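Local coordinates for protein 16S rRNA (adenine(1408)-N(1))-methyltransferase (Escherichia coli, PDB 3MTE) that methylates N1 of adenine 1408 in the 16S rRNA of assembled 30S subunits, using S-adenosylmethionine, and so confers resistance to aminoglycosides such as kanamycin and apramycin, at residues A[31-36]-A[103-108]; A[39-44]-A[194-199]; A[48-53]-A[79-84]. All blocks are in the same frame, centred on the assembly; numbering follows the deposited sequence. Where two conformers were deposited one is given.

Contact 1: residues A[31-36]-A[103-108]; sequences HIDLGT and SISILF. With SAM (S-adenosylmethionine), chain C.
In the parallel centre of a Rossmann-like methyltransferase sheet, H31, I32 and D33 of strand 29-34 pair with S103, I104 and S105 of strand 101-107. The axes of 31-34 and 103-107 approach to 4.8 Å, and the bonds I32 N to S103 O, S105 N to I32 O and L34 N to S105 O set the register. H31, D33, S103 and S105 share one face, joined by a polar chain. With CG anti to the backbone N (chi1 179°), the H31 ring reaches along that face and meets both serines at its edge: ND1 bonds S103 OG at 2.7 Å and NE2 donates to S105 OG at 3.0 Å. S105 OG in turn donates to D33 OD1 (2.7 Å) from above the carboxylate plane, while T36 OG1 holds D33 OD2 at 2.6 Å, fixing the carboxylate at both oxygens. L34 CD2 lies 4.1 Å from I106 CD1, the two side chains side by side. Past the last bridge, L107 N donates to a water also close to D33 OD1 and L34 O. Beyond the strand ends the SAM amino N donates to G35 O (2.8 Å) and L107 O (2.7 Å). A cofactor site at the C-terminal ends of the central parallel strands is typical of class I SAM-dependent methyltransferases.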
loop_
_atom_site.group_PDB
_atom_site.type_symbol
_atom_site.label_atom_id
_atom_site.label_comp_id
_atom_site.label_asym_id
_atom_site.label_seq_id
_atom_site.Cartn_x
_atom_site.Cartn_y
_atom_site.Cartn_z
ATOM N N HIS A 31 8.282 -0.567 -6.790
ATOM C CA HIS A 31 7.154 0.010 -6.057
ATOM C C HIS A 31 6.615 -0.977 -5.037
ATOM O O HIS A 31 6.447 -2.156 -5.350
ATOM C CB HIS A 31 6.028 0.375 -7.020
ATOM C CG HIS A 31 4.830 0.945 -6.329
ATOM N ND1 HIS A 31 4.770 2.263 -5.930
ATOM C CD2 HIS A 31 3.680 0.367 -5.901
ATOM C CE1 HIS A 31 3.627 2.477 -5.298
ATOM N NE2 HIS A 31 2.944 1.343 -5.273
ATOM N N ILE A 32 6.335 -0.507 -3.820
ATOM C CA ILE A 32 5.722 -1.363 -2.800
ATOM C C ILE A 32 4.326 -0.872 -2.482
ATOM O O ILE A 32 4.135 0.312 -2.200
ATOM C CB ILE A 32 6.549 -1.406 -1.490
ATOM C CG1 ILE A 32 7.872 -2.139 -1.729
ATOM C CG2 ILE A 32 5.732 -2.074 -0.356
ATOM C CD1 ILE A 32 8.787 -2.149 -0.507
ATOM N N ASP A 33 3.355 -1.777 -2.551
ATOM C CA ASP A 33 1.966 -1.457 -2.167
ATOM C C ASP A 33 1.645 -2.245 -0.893
ATOM O O ASP A 33 1.587 -3.479 -0.909
ATOM C CB ASP A 33 1.016 -1.833 -3.305
ATOM C CG ASP A 33 -0.441 -1.447 -3.027
ATOM O OD1 ASP A 33 -0.681 -0.363 -2.441
ATOM O OD2 ASP A 33 -1.337 -2.232 -3.412
ATOM N N LEU A 34 1.453 -1.536 0.221
ATOM C CA LEU A 34 1.264 -2.177 1.522
ATOM C C LEU A 34 -0.224 -2.358 1.823
ATOM O O LEU A 34 -1.002 -1.414 1.702
ATOM C CB LEU A 34 1.921 -1.334 2.624
ATOM C CG LEU A 34 1.765 -1.821 4.073
ATOM C CD1 LEU A 34 2.349 -3.231 4.286
ATOM C CD2 LEU A 34 2.407 -0.815 5.024
ATOM N N GLY A 35 -0.620 -3.563 2.229
ATOM C CA GLY A 35 -2.033 -3.861 2.419
ATOM C C GLY A 35 -2.710 -3.883 1.062
ATOM O O GLY A 35 -3.732 -3.201 0.840
ATOM N N THR A 36 -2.145 -4.697 0.164
ATOM C CA THR A 36 -2.470 -4.670 -1.266
ATOM C C THR A 36 -3.823 -5.299 -1.603
ATOM O O THR A 36 -4.423 -4.982 -2.642
ATOM C CB THR A 36 -1.310 -5.289 -2.132
ATOM O OG1 THR A 36 -1.420 -4.831 -3.490
ATOM C CG2 THR A 36 -1.359 -6.808 -2.096
ATOM N N SER A 103 9.039 4.028 -4.627
ATOM C CA SER A 103 7.741 4.613 -4.298
ATOM C C SER A 103 6.952 3.608 -3.477
ATOM O O SER A 103 7.188 2.402 -3.555
ATOM C CB SER A 103 6.985 5.001 -5.568
ATOM O OG SER A 103 6.866 3.905 -6.465
ATOM N N ILE A 104 5.998 4.096 -2.693
ATOM C CA ILE A 104 5.242 3.220 -1.808
ATOM C C ILE A 104 3.836 3.772 -1.625
ATOM O O ILE A 104 3.660 4.984 -1.525
ATOM C CB ILE A 104 5.960 3.054 -0.454
ATOM C CG1 ILE A 104 5.088 2.297 0.549
ATOM C CG2 ILE A 104 6.384 4.409 0.111
ATOM C CD1 ILE A 104 5.901 1.649 1.647
ATOM N N SER A 105 2.841 2.888 -1.619
ATOM C CA SER A 105 1.444 3.301 -1.465
ATOM C C SER A 105 0.764 2.496 -0.373
ATOM O O SER A 105 1.081 1.311 -0.149
ATOM C CB SER A 105 0.694 3.123 -2.789
ATOM O OG SER A 105 0.813 1.777 -3.250
ATOM N N ILE A 106 -0.168 3.149 0.323
ATOM C CA ILE A 106 -1.144 2.454 1.155
ATOM C C ILE A 106 -2.507 2.929 0.664
ATOM O O ILE A 106 -2.848 4.096 0.836
ATOM C CB ILE A 106 -0.977 2.772 2.653
ATOM C CG1 ILE A 106 0.452 2.478 3.120
ATOM C CG2 ILE A 106 -1.987 1.962 3.483
ATOM C CD1 ILE A 106 0.722 2.845 4.586
ATOM N N LEU A 107 -3.253 2.044 0.009
ATOM C CA LEU A 107 -4.506 2.421 -0.653
ATOM C C LEU A 107 -5.718 1.808 0.033
ATOM O O LEU A 107 -5.835 0.590 0.126
ATOM C CB LEU A 107 -4.499 1.960 -2.110
ATOM C CG LEU A 107 -3.289 2.388 -2.958
ATOM C CD1 LEU A 107 -3.341 1.695 -4.314
ATOM C CD2 LEU A 107 -3.262 3.903 -3.126
ATOM N N PHE A 108 -6.624 2.669 0.485
ATOM C CA PHE A 108 -7.854 2.249 1.139
ATOM C C PHE A 108 -7.614 1.285 2.300
ATOM O O PHE A 108 -8.266 0.256 2.396
ATOM C CB PHE A 108 -8.828 1.682 0.098
ATOM C CG PHE A 108 -8.975 2.560 -1.110
ATOM C CD1 PHE A 108 -9.741 3.722 -1.055
ATOM C CD2 PHE A 108 -8.316 2.251 -2.297
ATOM C CE1 PHE A 108 -9.850 4.546 -2.174
ATOM C CE2 PHE A 108 -8.435 3.064 -3.406
ATOM C CZ PHE A 108 -9.200 4.218 -3.340
HETATM N N SAM C . -5.201 -1.771 -1.066
HETATM C CA SAM C . -6.420 -2.572 -1.153
HETATM C C SAM C . -7.310 -2.091 -2.290
HETATM O OXT SAM C . -7.135 -0.981 -2.794
HETATM C CB SAM C . -7.215 -2.514 0.154
HETATM C CG SAM C . -7.989 -3.800 0.407
HETATM S SD SAM C . -8.749 -3.857 2.052
HETATM C CE SAM C . -9.655 -2.298 2.078
HETATM C "C5'" SAM C . -7.400 -3.467 3.186
HETATM C "C4'" SAM C . -6.280 -4.519 3.183
HETATM O "O4'" SAM C . -5.361 -4.164 4.195
HETATM C "C3'" SAM C . -6.742 -5.938 3.480
HETATM O "O3'" SAM C . -6.278 -6.812 2.482
HETATM C "C2'" SAM C . -6.024 -6.333 4.758
HETATM O "O2'" SAM C . -5.654 -7.703 4.792
HETATM C "C1'" SAM C . -4.850 -5.361 4.764
HETATM N N9 SAM C . -4.386 -5.131 6.142
HETATM C C8 SAM C . -5.150 -4.974 7.271
HETATM N N7 SAM C . -4.309 -4.800 8.320
HETATM C C5 SAM C . -3.036 -4.846 7.868
HETATM C C6 SAM C . -1.804 -4.742 8.496
HETATM N N6 SAM C . -1.734 -4.550 9.815
HETATM N N1 SAM C . -0.661 -4.824 7.739
HETATM C C2 SAM C . -0.712 -5.033 6.373
HETATM N N3 SAM C . -1.942 -5.141 5.759
HETATM C C4 SAM C . -3.072 -5.053 6.499
HETATM O O HOH W 1 -2.590 -0.572 -0.499
HETATM O O HOH W 2 -4.653 -0.977 2.416
#

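Contact 2: residues A[39-44]-A[194-199]; sequences GRNIYK and KQFNSL. With SAM (S-adenosylmethionine), chain C.
One amide oxygen, N41 OD1, receives two successive backbone N-H groups, those of N197 and S198, while the other end of the same amide faces the cofactor. N197 N donates at 3.0 Å from OD1, nearly in line with the C=O bond. S198 N, also 3.0 Å from OD1, comes in from above the carbonyl plane (45° out of it), so the two donors occupy different directions around the oxygen. Both bonds are bent at the hydrogen (about 137°), as sharing one oxygen between adjacent N-H groups would suggest. N41 is turned into this place by a chi1 of -73°, which sets its CG beside the backbone N. With OD1 engaged in this way, the rotation of the amide is defined, and ND2 is presented to the SAM carboxylate, 2.8 Å from OXT. The F196 ring brings its edge toward OD1, and S198 CB packs against the same amide. S198 OG lies 3.6 Å from the SAM carboxyl carbon and accepts from A201 N, capping the start of helix 199-206. Farther out the contact becomes more solvent-exposed: R40 CB sits 3.6 Å from N197 O, and a water that accepts from R40 NH1 donates to that same carbonyl. K44 crosses N197 obliquely, K44 CG lying 3.4 Å from N197 ND2, so an aliphatic part of the lysine makes this touch. D38 ties the two sides together from outside, accepting from R40 N and L199 N. The late loop 194-199 thus closes over the start of helix 40-48 and contributes to the carboxylate end of the SAM pocket in this Rossmann-like methyltransferase.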
loop_
_atom_site.group_PDB
_atom_site.type_symbol
_atom_site.label_atom_id
_atom_site.label_comp_id
_atom_site.label_asym_id
_atom_site.label_seq_id
_atom_site.Cartn_x
_atom_site.Cartn_y
_atom_site.Cartn_z
ATOM N N GLY A 39 -4.848 -7.942 -5.013
ATOM C CA GLY A 39 -3.794 -7.980 -6.021
ATOM C C GLY A 39 -4.162 -7.343 -7.354
ATOM O O GLY A 39 -3.297 -7.132 -8.203
ATOM N N ARG A 40 -5.436 -7.006 -7.539
ATOM C CA ARG A 40 -5.885 -6.477 -8.827
ATOM C C ARG A 40 -5.341 -5.089 -9.165
ATOM O O ARG A 40 -5.108 -4.777 -10.343
ATOM C CB ARG A 40 -7.415 -6.478 -8.895
ATOM C CG ARG A 40 -8.007 -7.873 -8.935
ATOM C CD ARG A 40 -9.534 -7.873 -8.870
ATOM N NE ARG A 40 -10.011 -9.239 -8.678
ATOM C CZ ARG A 40 -11.282 -9.622 -8.723
ATOM N NH1 ARG A 40 -12.243 -8.739 -8.967
ATOM N NH2 ARG A 40 -11.586 -10.904 -8.532
ATOM N N ASN A 41 -5.184 -4.233 -8.157
ATOM C CA ASN A 41 -4.571 -2.929 -8.383
ATOM C C ASN A 41 -3.140 -3.092 -8.894
ATOM O O ASN A 41 -2.767 -2.492 -9.894
ATOM C CB ASN A 41 -4.550 -2.104 -7.094
ATOM C CG ASN A 41 -5.925 -1.593 -6.707
ATOM O OD1 ASN A 41 -6.820 -1.484 -7.550
ATOM N ND2 ASN A 41 -6.102 -1.284 -5.423
ATOM N N ILE A 42 -2.355 -3.906 -8.187
ATOM C CA ILE A 42 -0.953 -4.173 -8.554
ATOM C C ILE A 42 -0.827 -4.822 -9.927
ATOM O O ILE A 42 0.054 -4.470 -10.727
ATOM C CB ILE A 42 -0.273 -5.086 -7.512
ATOM C CG1 ILE A 42 0.238 -4.254 -6.343
ATOM C CG2 ILE A 42 0.890 -5.855 -8.142
ATOM C CD1 ILE A 42 1.511 -3.498 -6.662
ATOM N N TYR A 43 -1.708 -5.776 -10.205
ATOM C CA TYR A 43 -1.689 -6.445 -11.499
ATOM C C TYR A 43 -1.810 -5.446 -12.648
ATOM O O TYR A 43 -1.051 -5.507 -13.620
ATOM C CB TYR A 43 -2.810 -7.482 -11.599
ATOM C CG TYR A 43 -2.725 -8.289 -12.872
ATOM C CD1 TYR A 43 -1.955 -9.444 -12.934
ATOM C CD2 TYR A 43 -3.393 -7.879 -14.021
ATOM C CE1 TYR A 43 -1.853 -10.182 -14.116
ATOM C CE2 TYR A 43 -3.302 -8.603 -15.198
ATOM C CZ TYR A 43 -2.534 -9.750 -15.240
ATOM O OH TYR A 43 -2.454 -10.463 -16.416
ATOM N N LYS A 44 -2.780 -4.543 -12.540
ATOM C CA LYS A 44 -3.023 -3.548 -13.583
ATOM C C LYS A 44 -1.817 -2.628 -13.760
ATOM O O LYS A 44 -1.398 -2.340 -14.882
ATOM C CB LYS A 44 -4.259 -2.709 -13.235
ATOM C CG LYS A 44 -4.569 -1.609 -14.254
ATOM C CD LYS A 44 -5.064 -2.182 -15.567
ATOM C CE LYS A 44 -5.527 -1.077 -16.510
ATOM N NZ LYS A 44 -5.890 -1.609 -17.857
ATOM N N LYS A 194 -13.011 5.143 -9.139
ATOM C CA LYS A 194 -13.375 4.234 -10.227
ATOM C C LYS A 194 -12.183 3.803 -11.081
ATOM O O LYS A 194 -12.261 2.801 -11.795
ATOM C CB LYS A 194 -14.461 4.853 -11.114
ATOM C CG LYS A 194 -15.723 5.190 -10.354
ATOM C CD LYS A 194 -16.817 5.716 -11.262
ATOM C CE LYS A 194 -18.102 5.943 -10.469
ATOM N NZ LYS A 194 -19.099 6.784 -11.198
ATOM N N GLN A 195 -11.082 4.547 -10.997
ATOM C CA GLN A 195 -9.865 4.217 -11.749
ATOM C C GLN A 195 -9.201 2.934 -11.265
ATOM O O GLN A 195 -8.439 2.308 -11.998
ATOM C CB GLN A 195 -8.838 5.343 -11.631
ATOM C CG GLN A 195 -9.301 6.687 -12.148
ATOM C CD GLN A 195 -8.310 7.784 -11.818
ATOM O OE1 GLN A 195 -8.162 8.170 -10.657
ATOM N NE2 GLN A 195 -7.614 8.284 -12.837
ATOM N N PHE A 196 -9.473 2.548 -10.023
ATOM C CA PHE A 196 -8.794 1.394 -9.435
ATOM C C PHE A 196 -9.455 0.094 -9.873
ATOM O O PHE A 196 -10.618 0.082 -10.259
ATOM C CB PHE A 196 -8.764 1.512 -7.909
ATOM C CG PHE A 196 -7.896 2.635 -7.425
ATOM C CD1 PHE A 196 -6.528 2.456 -7.275
ATOM C CD2 PHE A 196 -8.437 3.887 -7.173
ATOM C CE1 PHE A 196 -5.717 3.498 -6.849
ATOM C CE2 PHE A 196 -7.636 4.930 -6.744
ATOM C CZ PHE A 196 -6.273 4.739 -6.583
ATOM N N ASN A 197 -8.708 -1.001 -9.813
ATOM C CA ASN A 197 -9.219 -2.279 -10.306
ATOM C C ASN A 197 -9.624 -3.310 -9.257
ATOM O O ASN A 197 -10.183 -4.339 -9.598
ATOM C CB ASN A 197 -8.232 -2.900 -11.303
ATOM C CG ASN A 197 -8.309 -2.246 -12.655
ATOM O OD1 ASN A 197 -9.008 -2.724 -13.548
ATOM N ND2 ASN A 197 -7.618 -1.120 -12.809
ATOM N N SER A 198 -9.360 -3.047 -7.982
ATOM C CA SER A 198 -9.738 -4.020 -6.961
ATOM C C SER A 198 -11.247 -4.081 -6.769
ATOM O O SER A 198 -11.955 -3.108 -7.029
ATOM C CB SER A 198 -9.045 -3.719 -5.628
ATOM O OG SER A 198 -9.585 -2.562 -5.006
ATOM N N LEU A 199 -11.744 -5.219 -6.298
ATOM C CA LEU A 199 -13.172 -5.353 -6.053
ATOM C C LEU A 199 -13.611 -4.366 -4.969
ATOM O O LEU A 199 -14.675 -3.764 -5.067
ATOM C CB LEU A 199 -13.515 -6.780 -5.637
ATOM C CG LEU A 199 -15.001 -7.027 -5.361
ATOM C CD1 LEU A 199 -15.824 -6.698 -6.608
ATOM C CD2 LEU A 199 -15.217 -8.473 -4.930
HETATM N N SAM C . -5.201 -1.771 -1.066
HETATM C CA SAM C . -6.420 -2.572 -1.153
HETATM C C SAM C . -7.310 -2.091 -2.290
HETATM O OXT SAM C . -7.135 -0.981 -2.794
HETATM C CB SAM C . -7.215 -2.514 0.154
HETATM C CG SAM C . -7.989 -3.800 0.407
HETATM S SD SAM C . -8.749 -3.857 2.052
HETATM C CE SAM C . -9.655 -2.298 2.078
HETATM C "C5'" SAM C . -7.400 -3.467 3.186
HETATM C "C4'" SAM C . -6.280 -4.519 3.183
HETATM O "O4'" SAM C . -5.361 -4.164 4.195
HETATM C "C3'" SAM C . -6.742 -5.938 3.480
HETATM O "O3'" SAM C . -6.278 -6.812 2.482
HETATM C "C2'" SAM C . -6.024 -6.333 4.758
HETATM O "O2'" SAM C . -5.654 -7.703 4.792
HETATM C "C1'" SAM C . -4.850 -5.361 4.764
HETATM N N9 SAM C . -4.386 -5.131 6.142
HETATM C C8 SAM C . -5.150 -4.974 7.271
HETATM N N7 SAM C . -4.309 -4.800 8.320
HETATM C C5 SAM C . -3.036 -4.846 7.868
HETATM C C6 SAM C . -1.804 -4.742 8.496
HETATM N N6 SAM C . -1.734 -4.550 9.815
HETATM N N1 SAM C . -0.661 -4.824 7.739
HETATM C C2 SAM C . -0.712 -5.033 6.373
HETATM N N3 SAM C . -1.942 -5.141 5.759
HETATM C C4 SAM C . -3.072 -5.053 6.499
HETATM O O HOH W 3 -12.551 -5.811 -9.575
#

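Contact 3: residues A[48-53]-A[79-84]; sequences NDQNTF and GLSNVV
N82 ND2 donates to T52 O across 3.0 Å, with an N-H...O angle of 157° and the donor lying nearly in line with the carbonyl bond. The acceptor is close to the amide plane of N82, a geometry expected of a well-directed bond. Beside it, Q50 NE2 makes a weak bond to N82 OD1 at 3.1 Å, the two amides crossing with their planes 65° apart. Both NE2 of Q50 and ND2 of N82 also donate to A46 O, near the end of helix 40-48, so this carbonyl ties the two side chains together. The chi1 of N82, 67°, places CG between its own N and carbonyl carbon, from where the amide can reach the turn that precedes strand 52-58. The other atom of the Q50 amide, OE1, accepts a hydrogen bond from each of two waters: one, 2.6 Å away from OE1, accepts from S81 N, and the second is 2.9 Å from S81 OG. F53 extends the contact into the apolar interior, its CZ meeting V84 CG1 at 3.5 Å, while S81 O lies at the edge of the ring. In the next shell, D49 shapes the type I turn from D49 to T52: OD1 accepts from N51 N in an Asx turn, and OD2 accepts from T52 OG1 at 2.7 Å. Backbone hydrogen bonds of N82 and V84 with Y54 then carry the pairing into the sheet. The two segments meet at the N-terminal ends of the parallel strands of the beta-alpha-beta unit 52-58, 65-71, 83-87 of the Rossmann-like fold.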
loop_
_atom_site.group_PDB
_atom_site.type_symbol
_atom_site.label_atom_id
_atom_site.label_comp_id
_atom_site.label_asym_id
_atom_site.label_seq_id
_atom_site.Cartn_x
_atom_site.Cartn_y
_atom_site.Cartn_z
ATOM N N ASN A 48 0.935 -2.721 -17.185
ATOM C CA ASN A 48 1.100 -1.488 -17.952
ATOM C C ASN A 48 2.455 -0.798 -17.783
ATOM O O ASN A 48 2.757 0.162 -18.495
ATOM C CB ASN A 48 -0.035 -0.508 -17.644
ATOM C CG ASN A 48 -1.370 -0.986 -18.182
ATOM O OD1 ASN A 48 -2.314 -1.215 -17.425
ATOM N ND2 ASN A 48 -1.448 -1.158 -19.498
ATOM N N ASP A 49 3.265 -1.282 -16.846
ATOM C CA ASP A 49 4.604 -0.733 -16.650
ATOM C C ASP A 49 5.626 -1.820 -16.384
ATOM O O ASP A 49 5.920 -2.127 -15.227
ATOM C CB ASP A 49 4.642 0.273 -15.503
ATOM C CG ASP A 49 6.009 0.939 -15.366
ATOM O OD1 ASP A 49 6.854 0.726 -16.255
ATOM O OD2 ASP A 49 6.244 1.665 -14.380
ATOM N N GLN A 50 6.175 -2.381 -17.457
ATOM C CA GLN A 50 7.133 -3.471 -17.352
ATOM C C GLN A 50 8.524 -3.026 -16.905
ATOM O O GLN A 50 9.416 -3.852 -16.761
ATOM C CB GLN A 50 7.234 -4.214 -18.686
ATOM C CG GLN A 50 6.023 -5.072 -18.995
ATOM C CD GLN A 50 5.911 -6.258 -18.062
ATOM O OE1 GLN A 50 6.734 -7.179 -18.107
ATOM N NE2 GLN A 50 4.896 -6.243 -17.204
ATOM N N ASN A 51 8.699 -1.730 -16.675
ATOM C CA ASN A 51 9.994 -1.195 -16.247
ATOM C C ASN A 51 10.072 -0.963 -14.734
ATOM O O ASN A 51 11.077 -0.473 -14.213
ATOM C CB ASN A 51 10.315 0.093 -17.008
ATOM C CG ASN A 51 10.470 -0.143 -18.493
ATOM O OD1 ASN A 51 11.057 -1.141 -18.912
ATOM N ND2 ASN A 51 9.948 0.773 -19.300
ATOM N N THR A 52 9.011 -1.343 -14.035
ATOM C CA THR A 52 8.967 -1.244 -12.580
ATOM C C THR A 52 8.666 -2.624 -12.038
ATOM O O THR A 52 7.864 -3.364 -12.620
ATOM C CB THR A 52 7.844 -0.292 -12.113
ATOM O OG1 THR A 52 8.125 1.031 -12.574
ATOM C CG2 THR A 52 7.734 -0.275 -10.584
ATOM N N PHE A 53 9.329 -2.978 -10.942
ATOM C CA PHE A 53 9.021 -4.208 -10.229
ATOM C C PHE A 53 8.060 -3.904 -9.078
ATOM O O PHE A 53 8.351 -3.060 -8.231
ATOM C CB PHE A 53 10.292 -4.837 -9.676
ATOM C CG PHE A 53 10.065 -6.186 -9.053
ATOM C CD1 PHE A 53 9.795 -7.289 -9.849
ATOM C CD2 PHE A 53 10.102 -6.346 -7.677
ATOM C CE1 PHE A 53 9.570 -8.531 -9.281
ATOM C CE2 PHE A 53 9.887 -7.593 -7.100
ATOM C CZ PHE A 53 9.615 -8.682 -7.905
ATOM N N GLY A 79 0.245 -14.075 -17.484
ATOM C CA GLY A 79 1.393 -14.139 -16.594
ATOM C C GLY A 79 2.236 -12.878 -16.640
ATOM O O GLY A 79 2.318 -12.231 -17.680
ATOM N N LEU A 80 2.846 -12.522 -15.509
ATOM C CA LEU A 80 3.757 -11.377 -15.423
ATOM C C LEU A 80 5.061 -11.791 -14.736
ATOM O O LEU A 80 5.066 -12.723 -13.935
ATOM C CB LEU A 80 3.121 -10.238 -14.617
ATOM C CG LEU A 80 1.851 -9.594 -15.177
ATOM C CD1 LEU A 80 1.264 -8.565 -14.191
ATOM C CD2 LEU A 80 2.141 -8.964 -16.542
ATOM N N SER A 81 6.159 -11.098 -15.029
ATOM C CA SER A 81 7.426 -11.389 -14.357
ATOM C C SER A 81 7.854 -10.268 -13.406
ATOM O O SER A 81 8.849 -10.397 -12.691
ATOM C CB SER A 81 8.534 -11.692 -15.374
ATOM O OG SER A 81 8.688 -10.631 -16.298
ATOM N N ASN A 82 7.086 -9.182 -13.385
ATOM C CA ASN A 82 7.438 -8.005 -12.586
ATOM C C ASN A 82 6.538 -7.790 -11.363
ATOM O O ASN A 82 6.323 -6.652 -10.934
ATOM C CB ASN A 82 7.491 -6.744 -13.452
ATOM C CG ASN A 82 6.125 -6.342 -14.005
ATOM O OD1 ASN A 82 5.284 -7.193 -14.308
ATOM N ND2 ASN A 82 5.903 -5.033 -14.136
ATOM N N VAL A 83 6.024 -8.882 -10.802
ATOM C CA VAL A 83 5.176 -8.808 -9.608
ATOM C C VAL A 83 5.535 -9.905 -8.626
ATOM O O VAL A 83 5.688 -11.063 -9.016
ATOM C CB VAL A 83 3.689 -9.014 -9.950
ATOM C CG1 VAL A 83 2.832 -9.101 -8.657
ATOM C CG2 VAL A 83 3.190 -7.915 -10.839
ATOM N N VAL A 84 5.645 -9.552 -7.350
ATOM C CA VAL A 84 5.721 -10.557 -6.293
ATOM C C VAL A 84 4.788 -10.156 -5.170
ATOM O O VAL A 84 4.618 -8.969 -4.895
ATOM C CB VAL A 84 7.155 -10.725 -5.729
ATOM C CG1 VAL A 84 7.647 -9.449 -5.097
ATOM C CG2 VAL A 84 7.196 -11.865 -4.706
HETATM O O HOH W 4 6.263 -9.574 -17.281
HETATM O O HOH W 5 9.263 -7.846 -16.779
#

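Contacts 1 and 2 both touch SAM, the first by hydrogen bonds at its amino group and by F108 O near the methyl carbon, the second at its carboxylate, with centres about 12 Å apart. They meet directly: T36 OG1 lies 3.3 Å from I42 CG1, and F108 CZ is 3.8 Å from F196 CE2, where the two rings meet edge-to-face. Contact 3 stands farther off, its V83 side chain about 13 Å from SAM, yet it reaches the same sheet as contact 1, with H31 N 2.9 Å from F53 O in a probable hydrogen bond. It also adjoins helix 40-48 of contact 2, Y43 CE1 being 3.5 Å from L80 CD1. Along the chain, contact 3 is nested within both other loops, while contacts 1 and 2 interleave.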